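Local structure of nucleoside-diphosphate-sugar epimerase (Pseudomonas aeruginosa, 2X4G) at residues Asn172-Val184 with Ala229-Leu241. The protein probably acts as an NAD-dependent sugar-nucleotide epimerase or a related oxidoreductase, though its substrate is not established. Numbering follows the deposited sequence.
Sequences NGLPVVIGIPGMV and ALERGRIGERYLL
V177 meets the ring of Y239 at its edge, near the ring plane, with CG1 4.0 Å from Y239 CD1. That methyl stands anti to the backbone N (chi1 176°), which also brings it to A229 CB, 4.3 Å away, at the end of helix 219-232; CG2 turns to the loop carbonyls of G233 and R234. A beta-branched valine thus fills the angle between helix, loop and strand with two short arms. At its far end the ring's hydroxyl accepts the N-H of R234 in a nearly straight bond, R234 N to Y239 OH 2.9 Å, and also bonds E314. Tyrosine suits the place: its ring carbons pack on valine while its hydroxyl ties down the loop. The R234 guanidinium has E237 CG above one face, offset toward the rim; its NH1 pairs with E237, which K310 also bridges, and its NH2 with E314. On the sheet face shared by I178, I180, R238 and L240, I180 CD1 lies obliquely against the aliphatic R238 CD, at 3.6 Å, and I180 CG2 reaches L240 CD2. Arginine suits this buried place because its methylenes pack while its guanidinium pairs with D163.

Strands 176-181 and 238-241 run parallel, with bonds alternating from I178 N to E237 O (2.9 Å) through to G182 N and L241 O (3.1 Å). Ahead of them G236, at positive phi in the type II turn, donates its N to V176 O at 2.7 Å. In this Rossmann-type sheet, backbone bonds therefore join the strands while apolar side chains pack on both faces; the two cations round E237 would probably favour its carboxylate form, and D163 balances the buried R238 charge.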
loop_
_atom_site.group_PDB
_atom_site.type_symbol
_atom_site.label_atom_id
_atom_site.label_comp_id
_atom_site.label_asym_id
_atom_site.label_seq_id
_atom_site.Cartn_x
_atom_site.Cartn_y
_atom_site.Cartn_z
ATOM N N ASN A 172 32.657 19.069 -3.948
ATOM C CA ASN A 172 32.754 20.099 -4.991
ATOM C C ASN A 172 32.946 21.529 -4.469
ATOM O O ASN A 172 32.719 22.491 -5.207
ATOM C CB ASN A 172 31.514 20.048 -5.886
ATOM C CG ASN A 172 31.440 18.769 -6.735
ATOM O OD1 ASN A 172 32.356 17.937 -6.753
ATOM N ND2 ASN A 172 30.330 18.622 -7.448
ATOM N N GLY A 173 33.359 21.667 -3.205
ATOM C CA GLY A 173 33.753 22.961 -2.642
ATOM C C GLY A 173 32.638 23.738 -1.957
ATOM O O GLY A 173 32.782 24.929 -1.682
ATOM N N LEU A 174 31.519 23.083 -1.680
ATOM C CA LEU A 174 30.427 23.756 -0.985
ATOM C C LEU A 174 30.604 23.460 0.516
ATOM O O LEU A 174 31.044 22.379 0.862
ATOM C CB LEU A 174 29.070 23.278 -1.533
ATOM C CG LEU A 174 27.935 24.312 -1.534
ATOM C CD1 LEU A 174 28.326 25.595 -2.296
ATOM C CD2 LEU A 174 26.647 23.723 -2.098
ATOM N N PRO A 175 30.295 24.418 1.406
ATOM C CA PRO A 175 30.559 24.170 2.823
ATOM C C PRO A 175 29.447 23.403 3.540
ATOM O O PRO A 175 28.804 23.938 4.435
ATOM C CB PRO A 175 30.727 25.581 3.401
ATOM C CG PRO A 175 29.947 26.460 2.517
ATOM C CD PRO A 175 29.868 25.807 1.158
ATOM N N VAL A 176 29.248 22.141 3.165
ATOM C CA VAL A 176 28.110 21.364 3.664
ATOM C C VAL A 176 28.557 20.459 4.775
ATOM O O VAL A 176 29.515 19.719 4.609
ATOM C CB VAL A 176 27.466 20.481 2.580
ATOM C CG1 VAL A 176 26.593 19.417 3.223
ATOM C CG2 VAL A 176 26.664 21.313 1.621
ATOM N N VAL A 177 27.852 20.529 5.903
ATOM C CA VAL A 177 28.023 19.595 6.997
ATOM C C VAL A 177 26.737 18.767 7.066
ATOM O O VAL A 177 25.656 19.279 6.770
ATOM C CB VAL A 177 28.271 20.336 8.330
ATOM C CG1 VAL A 177 28.360 19.344 9.505
ATOM C CG2 VAL A 177 29.551 21.222 8.246
ATOM N N ILE A 178 26.838 17.493 7.445
ATOM C CA ILE A 178 25.649 16.650 7.564
ATOM C C ILE A 178 25.377 16.227 9.012
ATOM O O ILE A 178 26.218 15.593 9.654
ATOM C CB ILE A 178 25.775 15.411 6.700
ATOM C CG1 ILE A 178 26.073 15.814 5.265
ATOM C CG2 ILE A 178 24.497 14.595 6.749
ATOM C CD1 ILE A 178 26.461 14.639 4.414
ATOM N N GLY A 179 24.186 16.588 9.502
ATOM C CA GLY A 179 23.723 16.246 10.847
ATOM C C GLY A 179 22.595 15.244 10.757
ATOM O O GLY A 179 21.627 15.462 10.046
ATOM N N ILE A 180 22.742 14.134 11.473
ATOM C CA ILE A 180 21.894 12.962 11.340
ATOM C C ILE A 180 21.355 12.639 12.710
ATOM O O ILE A 180 22.017 11.955 13.474
ATOM C CB ILE A 180 22.696 11.725 10.861
ATOM C CG1 ILE A 180 23.427 12.002 9.547
ATOM C CG2 ILE A 180 21.777 10.508 10.693
ATOM C CD1 ILE A 180 24.278 10.812 9.083
ATOM N N PRO A 181 20.156 13.135 13.044
ATOM C CA PRO A 181 19.599 12.785 14.339
ATOM C C PRO A 181 18.953 11.407 14.327
ATOM O O PRO A 181 18.591 10.913 13.269
ATOM C CB PRO A 181 18.541 13.856 14.539
ATOM C CG PRO A 181 18.069 14.152 13.196
ATOM C CD PRO A 181 19.275 14.057 12.314
ATOM N N GLY A 182 18.817 10.797 15.496
ATOM C CA GLY A 182 17.986 9.617 15.650
ATOM C C GLY A 182 16.519 9.997 15.531
ATOM O O GLY A 182 16.189 11.133 15.172
ATOM N N MET A 183 15.632 9.051 15.832
ATOM C CA MET A 183 14.204 9.322 15.859
ATOM C C MET A 183 13.937 10.464 16.861
ATOM O O MET A 183 14.166 10.305 18.054
ATOM C CB MET A 183 13.453 8.056 16.269
ATOM C CG MET A 183 11.968 8.065 15.972
ATOM S SD MET A 183 11.055 6.836 16.936
ATOM C CE MET A 183 9.371 7.227 16.460
ATOM N N VAL A 184 13.471 11.608 16.359
ATOM C CA VAL A 184 13.245 12.814 17.161
ATOM C C VAL A 184 11.873 12.804 17.841
ATOM O O VAL A 184 10.854 12.681 17.186
ATOM C CB VAL A 184 13.362 14.071 16.283
ATOM C CG1 VAL A 184 13.134 15.334 17.098
ATOM C CG2 VAL A 184 14.741 14.110 15.606
ATOM N N ALA A 229 26.527 21.305 15.106
ATOM C CA ALA A 229 27.152 20.770 13.897
ATOM C C ALA A 229 27.433 21.911 12.956
ATOM O O ALA A 229 28.498 21.958 12.371
ATOM C CB ALA A 229 26.247 19.755 13.211
ATOM N N LEU A 230 26.467 22.826 12.834
ATOM C CA LEU A 230 26.536 23.927 11.875
ATOM C C LEU A 230 27.725 24.800 12.205
ATOM O O LEU A 230 28.515 25.109 11.317
ATOM C CB LEU A 230 25.242 24.756 11.869
ATOM C CG LEU A 230 25.143 26.007 10.982
ATOM C CD1 LEU A 230 25.011 25.645 9.530
ATOM C CD2 LEU A 230 23.957 26.851 11.383
ATOM N N GLU A 231 27.880 25.155 13.482
ATOM C CA GLU A 231 28.980 26.022 13.898
ATOM C C GLU A 231 30.308 25.293 13.932
ATOM O O GLU A 231 31.322 25.916 13.672
ATOM C CB GLU A 231 28.714 26.645 15.271
ATOM C CG GLU A 231 27.544 27.621 15.308
ATOM C CD GLU A 231 27.531 28.501 16.557
ATOM O OE1 GLU A 231 27.139 28.017 17.641
ATOM O OE2 GLU A 231 27.903 29.694 16.449
ATOM N N ARG A 232 30.306 23.991 14.238
ATOM C CA ARG A 232 31.544 23.276 14.634
ATOM C C ARG A 232 31.950 22.055 13.827
ATOM O O ARG A 232 33.081 21.623 13.936
ATOM C CB ARG A 232 31.478 22.832 16.088
ATOM C CG ARG A 232 31.464 23.975 17.065
ATOM C CD ARG A 232 31.315 23.502 18.503
ATOM N NE ARG A 232 30.737 24.557 19.332
ATOM C CZ ARG A 232 30.212 24.379 20.548
ATOM N NH1 ARG A 232 30.171 23.177 21.108
ATOM N NH2 ARG A 232 29.718 25.418 21.210
ATOM N N GLY A 233 31.057 21.484 13.034
ATOM C CA GLY A 233 31.413 20.304 12.251
ATOM C C GLY A 233 32.481 20.538 11.194
ATOM O O GLY A 233 32.639 21.649 10.690
ATOM N N ARG A 234 33.226 19.488 10.867
ATOM C CA ARG A 234 34.112 19.524 9.710
ATOM C C ARG A 234 33.294 19.395 8.406
ATOM O O ARG A 234 32.378 18.571 8.281
ATOM C CB ARG A 234 35.190 18.435 9.793
ATOM C CG ARG A 234 36.073 18.526 11.049
ATOM C CD ARG A 234 37.395 17.737 10.939
ATOM N NE ARG A 234 37.261 16.482 10.178
ATOM C CZ ARG A 234 36.794 15.323 10.656
ATOM N NH1 ARG A 234 36.729 14.266 9.860
ATOM N NH2 ARG A 234 36.377 15.205 11.911
ATOM N N ILE A 235 33.654 20.233 7.443
ATOM C CA ILE A 235 32.978 20.335 6.161
ATOM C C ILE A 235 33.022 18.963 5.525
ATOM O O ILE A 235 34.064 18.346 5.471
ATOM C CB ILE A 235 33.694 21.385 5.216
ATOM C CG1 ILE A 235 33.954 22.749 5.934
ATOM C CG2 ILE A 235 32.906 21.583 3.930
ATOM C CD1 ILE A 235 35.225 22.785 7.038
ATOM N N GLY A 236 31.878 18.465 5.091
ATOM C CA GLY A 236 31.814 17.171 4.430
ATOM C C GLY A 236 31.668 15.966 5.344
ATOM O O GLY A 236 31.613 14.835 4.860
ATOM N N GLU A 237 31.598 16.195 6.656
ATOM C CA GLU A 237 31.451 15.104 7.621
ATOM C C GLU A 237 30.000 14.912 8.085
ATOM O O GLU A 237 29.195 15.846 8.071
ATOM C CB GLU A 237 32.326 15.371 8.835
ATOM C CG GLU A 237 33.835 15.432 8.550
ATOM C CD GLU A 237 34.354 14.153 7.943
ATOM O OE1 GLU A 237 35.077 14.225 6.916
ATOM O OE2 GLU A 237 34.014 13.070 8.479
ATOM N N ARG A 238 29.677 13.693 8.498
ATOM C CA ARG A 238 28.389 13.393 9.140
ATOM C C ARG A 238 28.548 13.448 10.655
ATOM O O ARG A 238 29.632 13.184 11.185
ATOM C CB ARG A 238 27.884 12.003 8.749
ATOM C CG ARG A 238 28.014 11.712 7.264
ATOM C CD ARG A 238 27.049 10.664 6.751
ATOM N NE ARG A 238 27.575 9.313 6.909
ATOM C CZ ARG A 238 27.269 8.268 6.132
ATOM N NH1 ARG A 238 26.437 8.380 5.099
ATOM N NH2 ARG A 238 27.826 7.096 6.390
ATOM N N TYR A 239 27.478 13.807 11.356
ATOM C CA TYR A 239 27.472 13.746 12.811
ATOM C C TYR A 239 26.147 13.204 13.297
ATOM O O TYR A 239 25.102 13.836 13.140
ATOM C CB TYR A 239 27.729 15.120 13.414
ATOM C CG TYR A 239 29.098 15.636 13.118
ATOM C CD1 TYR A 239 29.339 16.422 12.000
ATOM C CD2 TYR A 239 30.165 15.312 13.938
ATOM C CE1 TYR A 239 30.612 16.898 11.730
ATOM C CE2 TYR A 239 31.437 15.772 13.667
ATOM C CZ TYR A 239 31.651 16.568 12.566
ATOM O OH TYR A 239 32.922 17.019 12.309
ATOM N N LEU A 240 26.210 12.005 13.869
ATOM C CA LEU A 240 25.068 11.382 14.512
ATOM C C LEU A 240 24.741 12.082 15.854
ATOM O O LEU A 240 25.602 12.250 16.731
ATOM C CB LEU A 240 25.348 9.906 14.723
ATOM C CG LEU A 240 25.327 9.016 13.484
ATOM C CD1 LEU A 240 25.970 7.667 13.802
ATOM C CD2 LEU A 240 23.864 8.843 13.000
ATOM N N LEU A 241 23.484 12.518 15.967
ATOM C CA LEU A 241 23.000 13.253 17.112
ATOM C C LEU A 241 22.031 12.298 17.793
ATOM O O LEU A 241 20.942 12.099 17.318
ATOM C CB LEU A 241 22.334 14.560 16.656
ATOM C CG LEU A 241 23.222 15.496 15.801
ATOM C CD1 LEU A 241 22.452 16.695 15.294
ATOM C CD2 LEU A 241 24.468 15.961 16.575
#